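Isocitrate dehydrogenase [NAD] subunit 2 (Saccharomyces cerevisiae, PDB 3BLX) serves the citric acid cycle as a subunit of the octameric, allosteric enzyme that oxidises isocitrate to 2-oxoglutarate with NAD(+), and also binds mitochondrial mRNA leaders. Local coordinates at residues Lys38-Lys41 against Lys42-Ala46; Thr218-Ile221 against Asp222-Val225; Val241-Asn244 against Leu245-Asp248; Ser344-Thr347 against Glu348-Lys352. All coordinates share one frame; numbering follows the deposited sequence.

Contact 1 (Lys38-Lys41 against Lys42-Ala46); sequences KSVK and KIFSA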
loop_
_atom_site.group_PDB
_atom_site.type_symbol
_atom_site.label_atom_id
_atom_site.label_comp_id
_atom_site.label_asym_id
_atom_site.label_seq_id
_atom_site.Cartn_x
_atom_site.Cartn_y
_atom_site.Cartn_z
ATOM N N LYS B 38 23.398 51.660 -13.199
ATOM C CA LYS B 38 24.289 52.562 -13.922
ATOM C C LYS B 38 23.476 53.757 -14.350
ATOM O O LYS B 38 23.905 54.888 -14.188
ATOM C CB LYS B 38 24.897 51.864 -15.141
ATOM C CG LYS B 38 26.067 52.588 -15.803
ATOM C CD LYS B 38 26.889 51.594 -16.608
ATOM C CE LYS B 38 28.076 52.253 -17.251
ATOM N NZ LYS B 38 27.848 52.645 -18.658
ATOM N N SER B 39 22.286 53.482 -14.877
ATOM C CA SER B 39 21.380 54.523 -15.337
ATOM C C SER B 39 20.922 55.461 -14.228
ATOM O O SER B 39 20.618 56.623 -14.480
ATOM C CB SER B 39 20.149 53.909 -15.978
ATOM O OG SER B 39 19.123 54.871 -15.991
ATOM N N VAL B 40 20.852 54.961 -13.002
ATOM C CA VAL B 40 20.393 55.806 -11.912
ATOM C C VAL B 40 21.486 56.772 -11.500
ATOM O O VAL B 40 21.208 57.900 -11.138
ATOM C CB VAL B 40 19.946 54.995 -10.694
ATOM C CG1 VAL B 40 19.643 55.931 -9.516
ATOM C CG2 VAL B 40 18.741 54.143 -11.051
ATOM N N LYS B 41 22.729 56.321 -11.568
ATOM C CA LYS B 41 23.868 57.144 -11.196
ATOM C C LYS B 41 24.102 58.276 -12.215
ATOM O O LYS B 41 24.414 59.411 -11.841
ATOM C CB LYS B 41 25.115 56.264 -11.043
ATOM C CG LYS B 41 25.019 55.230 -9.926
ATOM C CD LYS B 41 26.195 54.248 -9.938
ATOM C CE LYS B 41 26.213 53.415 -8.660
ATOM N NZ LYS B 41 27.521 52.778 -8.376
ATOM N N LYS B 42 23.927 57.962 -13.497
ATOM C CA LYS B 42 24.102 58.930 -14.581
ATOM C C LYS B 42 23.039 60.034 -14.581
ATOM O O LYS B 42 23.259 61.126 -15.111
ATOM C CB LYS B 42 24.100 58.223 -15.945
ATOM C CG LYS B 42 25.325 57.349 -16.223
ATOM C CD LYS B 42 25.342 56.824 -17.671
ATOM C CE LYS B 42 26.588 55.993 -17.943
ATOM N NZ LYS B 42 26.631 55.519 -19.355
ATOM N N ILE B 43 21.879 59.734 -14.005
ATOM C CA ILE B 43 20.783 60.690 -13.916
ATOM C C ILE B 43 20.848 61.432 -12.588
ATOM O O ILE B 43 20.275 62.502 -12.437
ATOM C CB ILE B 43 19.431 59.986 -14.055
ATOM C CG1 ILE B 43 19.344 59.281 -15.405
ATOM C CG2 ILE B 43 18.291 60.949 -13.935
ATOM C CD1 ILE B 43 17.947 58.800 -15.746
ATOM N N PHE B 44 21.560 60.866 -11.624
ATOM C CA PHE B 44 21.719 61.510 -10.327
ATOM C C PHE B 44 22.905 62.468 -10.384
ATOM O O PHE B 44 22.911 63.512 -9.722
ATOM C CB PHE B 44 21.888 60.466 -9.206
ATOM C CG PHE B 44 20.614 60.183 -8.426
ATOM C CD1 PHE B 44 19.407 59.974 -9.077
ATOM C CD2 PHE B 44 20.631 60.111 -7.043
ATOM C CE1 PHE B 44 18.249 59.716 -8.365
ATOM C CE2 PHE B 44 19.470 59.850 -6.333
ATOM C CZ PHE B 44 18.284 59.658 -7.000
ATOM N N SER B 45 23.902 62.111 -11.190
ATOM C CA SER B 45 25.048 62.987 -11.424
ATOM C C SER B 45 24.635 64.135 -12.350
ATOM O O SER B 45 24.920 65.302 -12.070
ATOM C CB SER B 45 26.226 62.206 -12.021
ATOM O OG SER B 45 27.430 62.962 -11.985
ATOM N N ALA B 46 23.939 63.796 -13.434
ATOM C CA ALA B 46 23.484 64.776 -14.424
ATOM C C ALA B 46 22.471 65.803 -13.910
ATOM O O ALA B 46 22.286 66.847 -14.528
ATOM C CB ALA B 46 22.930 64.069 -15.655
#
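Lys-38 to Ser-45 form one continuous helical run, in which Lys-42 N bonds to Lys-38 O in the carbonyl plane and Ser-45 N bonds to Lys-41 O at 2.8 Å. The bonds between them are weak. Ile-43 N reaches both Ser-39 O and Val-40 O, and Phe-44 N is shared between Val-40 O and Lys-41 O.

On the buried side, Val-40 and Phe-44 lie side by side and point the same way. Val-40 CG1 sits over one face of the Phe-44 ring, offset toward its rim, and is 4.1 Å from Phe-44 CD1. This methyl is anti to its own backbone nitrogen (chi1 173°), which carries it along the helix toward the ring. Trp-53 and residues of helices 296-309 and 312-326 also pack on Phe-44. With an alanine at Phe-44, Val-40 CG1 is likely to lose the surface it rests on, and a gap would probably open toward Ser-302, Leu-306 and Ile-318.

On the exposed side, the chains of Lys-38 and Lys-42 cross obliquely. Their NZ atoms are modelled close together without a hydrogen bond, and their exact positions are doubtful at this resolution. Lys-41 turns elsewhere: its NZ forms a salt bridge with Glu-28, and Lys-41 also makes a cation-pi contact with Phe-26.

The arrangement is that of an amphipathic helix with i to i+4 side-chain pairs. It is the connecting helix of the beta-alpha-beta unit made by strand 22-23, helix 33-45 and strand 51-52.

Contact 2 (Thr218-Ile221 against Asp222-Val225); sequences TELI and DNSV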
loop_
_atom_site.group_PDB
_atom_site.type_symbol
_atom_site.label_atom_id
_atom_site.label_comp_id
_atom_site.label_asym_id
_atom_site.label_seq_id
_atom_site.Cartn_x
_atom_site.Cartn_y
_atom_site.Cartn_z
ATOM N N THR B 218 -13.238 52.180 7.065
ATOM C CA THR B 218 -12.896 50.759 7.002
ATOM C C THR B 218 -13.645 50.105 5.848
ATOM O O THR B 218 -14.783 50.490 5.544
ATOM C CB THR B 218 -13.210 50.013 8.323
ATOM O OG1 THR B 218 -14.628 49.970 8.539
ATOM C CG2 THR B 218 -12.498 50.675 9.512
ATOM N N GLU B 219 -13.019 49.124 5.201
ATOM C CA GLU B 219 -13.683 48.470 4.078
ATOM C C GLU B 219 -13.382 46.968 3.994
ATOM O O GLU B 219 -12.244 46.567 4.226
ATOM C CB GLU B 219 -13.280 49.183 2.792
ATOM C CG GLU B 219 -14.328 49.138 1.699
ATOM C CD GLU B 219 -14.099 50.225 0.656
ATOM O OE1 GLU B 219 -12.964 50.757 0.564
ATOM O OE2 GLU B 219 -15.060 50.556 -0.073
ATOM N N LEU B 220 -14.393 46.155 3.673
ATOM C CA LEU B 220 -14.199 44.714 3.508
ATOM C C LEU B 220 -13.323 44.525 2.304
ATOM O O LEU B 220 -13.532 45.186 1.301
ATOM C CB LEU B 220 -15.519 43.971 3.287
ATOM C CG LEU B 220 -16.386 43.599 4.491
ATOM C CD1 LEU B 220 -17.490 42.617 4.080
ATOM C CD2 LEU B 220 -15.536 43.029 5.625
ATOM N N ILE B 221 -12.348 43.633 2.395
ATOM C CA ILE B 221 -11.461 43.427 1.269
ATOM C C ILE B 221 -12.272 43.029 0.032
ATOM O O ILE B 221 -11.953 43.462 -1.052
ATOM C CB ILE B 221 -10.376 42.409 1.575
ATOM C CG1 ILE B 221 -9.323 42.436 0.474
ATOM C CG2 ILE B 221 -10.990 41.045 1.722
ATOM C CD1 ILE B 221 -8.312 41.371 0.557
ATOM N N ASP B 222 -13.350 42.267 0.206
ATOM C CA ASP B 222 -14.259 41.948 -0.908
ATOM C C ASP B 222 -14.714 43.212 -1.643
ATOM O O ASP B 222 -14.686 43.265 -2.864
ATOM C CB ASP B 222 -15.533 41.239 -0.439
ATOM C CG ASP B 222 -15.271 40.013 0.411
ATOM O OD1 ASP B 222 -14.344 40.036 1.244
ATOM O OD2 ASP B 222 -16.032 39.030 0.263
ATOM N N ASN B 223 -15.165 44.218 -0.897
ATOM C CA ASN B 223 -15.725 45.415 -1.509
ATOM C C ASN B 223 -14.635 46.249 -2.174
ATOM O O ASN B 223 -14.785 46.744 -3.290
ATOM C CB ASN B 223 -16.500 46.251 -0.482
ATOM C CG ASN B 223 -17.698 45.507 0.104
ATOM O OD1 ASN B 223 -18.325 44.669 -0.556
ATOM N ND2 ASN B 223 -18.025 45.820 1.358
ATOM N N SER B 224 -13.524 46.393 -1.481
ATOM C CA SER B 224 -12.403 47.122 -2.020
ATOM C C SER B 224 -11.996 46.607 -3.375
ATOM O O SER B 224 -11.771 47.411 -4.266
ATOM C CB SER B 224 -11.208 47.042 -1.089
ATOM O OG SER B 224 -11.521 47.592 0.175
ATOM N N VAL B 225 -11.877 45.292 -3.562
ATOM C CA VAL B 225 -11.437 44.857 -4.876
ATOM C C VAL B 225 -12.508 45.072 -5.923
ATOM O O VAL B 225 -12.182 45.375 -7.062
ATOM C CB VAL B 225 -10.727 43.448 -4.963
ATOM C CG1 VAL B 225 -10.216 42.975 -3.606
ATOM C CG2 VAL B 225 -11.572 42.418 -5.659
#
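The contact is the turn from strand 215-220 into helix 221-230, and it carries Asp-222, which probably binds the substrate and magnesium. Leu-220 is the N-cap residue. Its carbonyl oxygen receives Ser-224 N at 3.0 Å in an almost straight bond (N-H...O angle 174°). Asn-223 N and Ser-224 OG add weaker bonds to the same oxygen. Val-225 N then bonds to Ile-221 O at 3.1 Å, which continues the helix.

Ser-224 OG lies beside its own backbone nitrogen (chi1 -60°), a position that turns it back toward the Leu-220 carbonyl. There it also meets the extended side chain of Glu-219, with Glu-219 CG 3.5 Å from Ser-224 OG. The carboxylate of Glu-219 is held from outside the turn, by Tyr-235 and by a salt bridge to Lys-227.

Strand 215-220 is an outermost strand of the main sheet within this chain, and the helix starts at its end, as is usual in alpha/beta folds. Here that places Asp-222 in the first turn of the helix. Asp-222 OD1 forms a long, weak ion pair with Lys-189, a residue probably critical for catalysis. Asp-222 OD2 makes a weak hydrogen bond to Thr-241 of the neighbouring subunit 1. Ile-221 CG2 packs 3.5 Å from Asp-222 OD1, and Ile-221 CG1 lies near Val-225 CG1.

Contact 3 (Val241-Asn244 against Leu245-Asp248); sequences VCPN and LYGD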
loop_
_atom_site.group_PDB
_atom_site.type_symbol
_atom_site.label_atom_id
_atom_site.label_comp_id
_atom_site.label_asym_id
_atom_site.label_seq_id
_atom_site.Cartn_x
_atom_site.Cartn_y
_atom_site.Cartn_z
ATOM N N VAL B 241 -4.320 50.872 4.227
ATOM C CA VAL B 241 -3.501 49.911 4.973
ATOM C C VAL B 241 -4.160 48.541 5.120
ATOM O O VAL B 241 -5.360 48.427 5.238
ATOM C CB VAL B 241 -3.204 50.364 6.379
ATOM C CG1 VAL B 241 -1.810 50.836 6.488
ATOM C CG2 VAL B 241 -4.228 51.366 6.821
ATOM N N CYS B 242 -3.359 47.493 5.170
ATOM C CA CYS B 242 -3.919 46.169 5.450
ATOM C C CYS B 242 -2.945 45.327 6.227
ATOM O O CYS B 242 -1.734 45.621 6.256
ATOM C CB CYS B 242 -4.294 45.466 4.158
ATOM S SG CYS B 242 -2.887 45.184 3.079
ATOM N N PRO B 243 -3.461 44.272 6.881
ATOM C CA PRO B 243 -2.598 43.318 7.593
ATOM C C PRO B 243 -1.744 42.552 6.589
ATOM O O PRO B 243 -2.081 42.512 5.400
ATOM C CB PRO B 243 -3.584 42.381 8.286
ATOM C CG PRO B 243 -4.919 43.064 8.228
ATOM C CD PRO B 243 -4.890 43.938 7.012
ATOM N N ASN B 244 -0.640 41.975 7.049
ATOM C CA ASN B 244 0.294 41.313 6.135
ATOM C C ASN B 244 -0.359 40.267 5.203
ATOM O O ASN B 244 0.066 40.106 4.056
ATOM C CB ASN B 244 1.462 40.707 6.924
ATOM C CG ASN B 244 2.331 39.803 6.075
ATOM O OD1 ASN B 244 2.271 38.580 6.211
ATOM N ND2 ASN B 244 3.129 40.391 5.183
ATOM N N LEU B 245 -1.399 39.590 5.704
ATOM C CA LEU B 245 -2.145 38.563 4.977
ATOM C C LEU B 245 -2.559 38.877 3.524
ATOM O O LEU B 245 -2.353 38.071 2.614
ATOM C CB LEU B 245 -3.376 38.168 5.792
ATOM C CG LEU B 245 -3.855 36.737 5.506
ATOM C CD1 LEU B 245 -2.952 35.710 6.198
ATOM C CD2 LEU B 245 -5.309 36.524 5.908
ATOM N N TYR B 246 -3.153 40.043 3.311
ATOM C CA TYR B 246 -3.679 40.390 2.004
ATOM C C TYR B 246 -2.758 41.353 1.270
ATOM O O TYR B 246 -3.010 41.706 0.121
ATOM C CB TYR B 246 -5.045 41.053 2.145
ATOM C CG TYR B 246 -5.869 40.559 3.300
ATOM C CD1 TYR B 246 -6.464 39.309 3.260
ATOM C CD2 TYR B 246 -6.072 41.357 4.426
ATOM C CE1 TYR B 246 -7.223 38.855 4.317
ATOM C CE2 TYR B 246 -6.830 40.911 5.495
ATOM C CZ TYR B 246 -7.400 39.658 5.433
ATOM O OH TYR B 246 -8.158 39.199 6.484
ATOM N N GLY B 247 -1.700 41.794 1.935
ATOM C CA GLY B 247 -0.783 42.755 1.341
ATOM C C GLY B 247 -0.198 42.356 -0.001
ATOM O O GLY B 247 -0.217 43.153 -0.931
ATOM N N ASP B 248 0.334 41.137 -0.079
ATOM C CA ASP B 248 0.894 40.572 -1.309
ATOM C C ASP B 248 -0.088 40.679 -2.475
ATOM O O ASP B 248 0.250 41.189 -3.530
ATOM C CB ASP B 248 1.270 39.091 -1.088
ATOM C CG ASP B 248 2.776 38.872 -0.834
ATOM O OD1 ASP B 248 3.597 39.744 -1.211
ATOM O OD2 ASP B 248 3.141 37.804 -0.278
#
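Gly-247 N bonds to Asn-244 O at 3.2 Å, with the donor well above the carbonyl plane (68° out of it). Tyr-246 N makes a weaker bond to Pro-243 O at 3.4 Å. Both bonds span three residues, so the chain turns tightly here.

The polar side chains bond to neighbouring parts of the fold. Asn-244 ND2 bonds to the backbone oxygen of Glu-136, and OD1 of the same amide takes a weak bond from Glu-141 N. Asp-248, a probable magnesium ligand, forms a salt bridge through OD2 with Lys-183 of the neighbouring subunit 1 and a weak hydrogen bond with Tyr-142, which is probably critical for catalysis.

The segments join strand 238-242, inside the main sheet, to helix 244-258. The strand thus ends in a turn that leads to the probable metal site, beside the interface with subunit 1.

The packing centres on Tyr-246. The ring of Pro-243 meets the edge of the Tyr-246 ring, with Pro-243 CD 3.8 Å from Tyr-246 CD2. Cys-242 CB approaches near the plane of the same ring, 4.5 Å from Tyr-246 CD2. Leu-245 CB lies over the centre of one ring face, 4.0 Å above the plane. The hydroxyl of Tyr-246 makes a weak bond to Asp-197. Cys-242 SG stands between its backbone nitrogen and carbonyl carbon (chi1 62°), which directs it at the backbone of Gly-247. The sulfur is 3.7 Å from Gly-247 CA.

Contact 4 (Ser344-Thr347 against Glu348-Lys352); sequences SSFT and EAVIK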
loop_
_atom_site.group_PDB
_atom_site.type_symbol
_atom_site.label_atom_id
_atom_site.label_comp_id
_atom_site.label_asym_id
_atom_site.label_seq_id
_atom_site.Cartn_x
_atom_site.Cartn_y
_atom_site.Cartn_z
ATOM N N SER B 344 20.366 52.564 -22.658
ATOM C CA SER B 344 21.272 53.707 -22.807
ATOM C C SER B 344 20.576 54.911 -23.427
ATOM O O SER B 344 20.683 56.032 -22.927
ATOM C CB SER B 344 22.471 53.345 -23.676
ATOM O OG SER B 344 23.218 52.301 -23.095
ATOM N N SER B 345 19.873 54.682 -24.531
ATOM C CA SER B 345 19.192 55.765 -25.213
ATOM C C SER B 345 18.106 56.374 -24.336
ATOM O O SER B 345 17.810 57.552 -24.432
ATOM C CB SER B 345 18.605 55.270 -26.525
ATOM O OG SER B 345 17.338 54.700 -26.331
ATOM N N PHE B 346 17.516 55.558 -23.474
ATOM C CA PHE B 346 16.501 56.019 -22.534
ATOM C C PHE B 346 17.122 56.933 -21.480
ATOM O O PHE B 346 16.580 57.992 -21.180
ATOM C CB PHE B 346 15.817 54.815 -21.868
ATOM C CG PHE B 346 14.618 55.164 -21.014
ATOM C CD1 PHE B 346 13.333 55.005 -21.509
ATOM C CD2 PHE B 346 14.774 55.608 -19.707
ATOM C CE1 PHE B 346 12.232 55.310 -20.728
ATOM C CE2 PHE B 346 13.676 55.911 -18.920
ATOM C CZ PHE B 346 12.405 55.766 -19.430
ATOM N N THR B 347 18.260 56.533 -20.922
ATOM C CA THR B 347 18.846 57.276 -19.806
ATOM C C THR B 347 19.133 58.735 -20.154
ATOM O O THR B 347 18.858 59.626 -19.357
ATOM C CB THR B 347 20.123 56.604 -19.238
ATOM O OG1 THR B 347 21.172 56.638 -20.212
ATOM C CG2 THR B 347 19.844 55.180 -18.884
ATOM N N GLU B 348 19.679 58.980 -21.342
ATOM C CA GLU B 348 20.020 60.349 -21.735
ATOM C C GLU B 348 18.806 61.059 -22.313
ATOM O O GLU B 348 18.703 62.273 -22.220
ATOM C CB GLU B 348 21.213 60.376 -22.695
ATOM C CG GLU B 348 21.116 59.354 -23.824
ATOM C CD GLU B 348 22.480 58.940 -24.356
ATOM O OE1 GLU B 348 22.535 58.162 -25.342
ATOM O OE2 GLU B 348 23.490 59.391 -23.777
ATOM N N ALA B 349 17.870 60.297 -22.881
ATOM C CA ALA B 349 16.591 60.859 -23.313
ATOM C C ALA B 349 15.902 61.506 -22.131
ATOM O O ALA B 349 15.166 62.473 -22.283
ATOM C CB ALA B 349 15.706 59.790 -23.922
ATOM N N VAL B 350 16.158 60.960 -20.949
ATOM C CA VAL B 350 15.636 61.495 -19.699
ATOM C C VAL B 350 16.488 62.659 -19.249
ATOM O O VAL B 350 15.969 63.653 -18.758
ATOM C CB VAL B 350 15.591 60.395 -18.589
ATOM C CG1 VAL B 350 15.629 61.002 -17.175
ATOM C CG2 VAL B 350 14.375 59.496 -18.764
ATOM N N ILE B 351 17.804 62.542 -19.408
ATOM C CA ILE B 351 18.708 63.630 -19.032
ATOM C C ILE B 351 18.423 64.869 -19.888
ATOM O O ILE B 351 18.697 66.000 -19.472
ATOM C CB ILE B 351 20.207 63.231 -19.157
ATOM C CG1 ILE B 351 20.488 61.901 -18.452
ATOM C CG2 ILE B 351 21.103 64.321 -18.579
ATOM C CD1 ILE B 351 21.922 61.418 -18.592
ATOM N N LYS B 352 17.862 64.639 -21.082
ATOM C CA LYS B 352 17.452 65.710 -21.998
ATOM C C LYS B 352 16.482 66.665 -21.311
ATOM O O LYS B 352 16.778 67.846 -21.130
ATOM C CB LYS B 352 16.785 65.143 -23.264
ATOM C CG LYS B 352 17.731 64.480 -24.266
ATOM C CD LYS B 352 18.886 65.401 -24.653
ATOM C CE LYS B 352 19.881 64.695 -25.574
ATOM N NZ LYS B 352 21.056 65.564 -25.894
#
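Phe-346 and Val-350 meet one turn apart on helix 343-352, which lies near the C-terminus and packs against helices 33-45 and 312-326. Val-350 CG2 comes 3.7 Å from Phe-346 CE2, and the two side chains cross at a slant. Both point into the protein: Ile-326 touches both, and Val-322 and Leu-323 also pack on Val-350.

The helix backbone sets this spacing. Val-350 N bonds to Phe-346 O at 3.0 Å. Ala-349 N bonds in the same way to Ser-345 O, and Ile-351 N to Thr-347 O. By contrast, the bond from Glu-348 N to Ser-344 O is long and weak.

Thr-347 strengthens that turn. Its OG1 donates to Ser-344 O at 2.8 Å, with the hydroxyl between the backbone nitrogen and the carbonyl carbon (chi1 66°) and so folded back over the preceding turn. A valine at Thr-347 would probably leave Ser-344 O with little more than its weak bond from Glu-348 N.

Farther out, Ser-344 OG is bonded to Asp-291, and Ser-345 OG to the backbone nitrogen of Thr-342 just before the segment. The exposed Glu-348 bends back along the helix. Its CG also lies between backbone nitrogen and carbonyl carbon (chi1 46°), and Glu-348 CG rests 3.5 Å from Ser-344 O.

In the fold
Contacts 1 and 4 lie within two helices packed on each other, their centres about 10 Å apart. Ser-39 meets Thr-347, Ile-43 meets Val-350, and Ala-46 meets Ile-351. Each has a buried apolar side and an exposed charged one, and both lie away from the annotated sites. Contacts 2 and 3 are on the opposite side of the chain's centre. Both mark the end of a strand of the same sheet and the start of a helix, and they touch through Ile-221 and Tyr-246. Contact 3 is the more buried; contact 2 is partly buried. Their acidic residues face subunit 1 and the probable metal site, whereas no other chain reaches contacts 1 and 4.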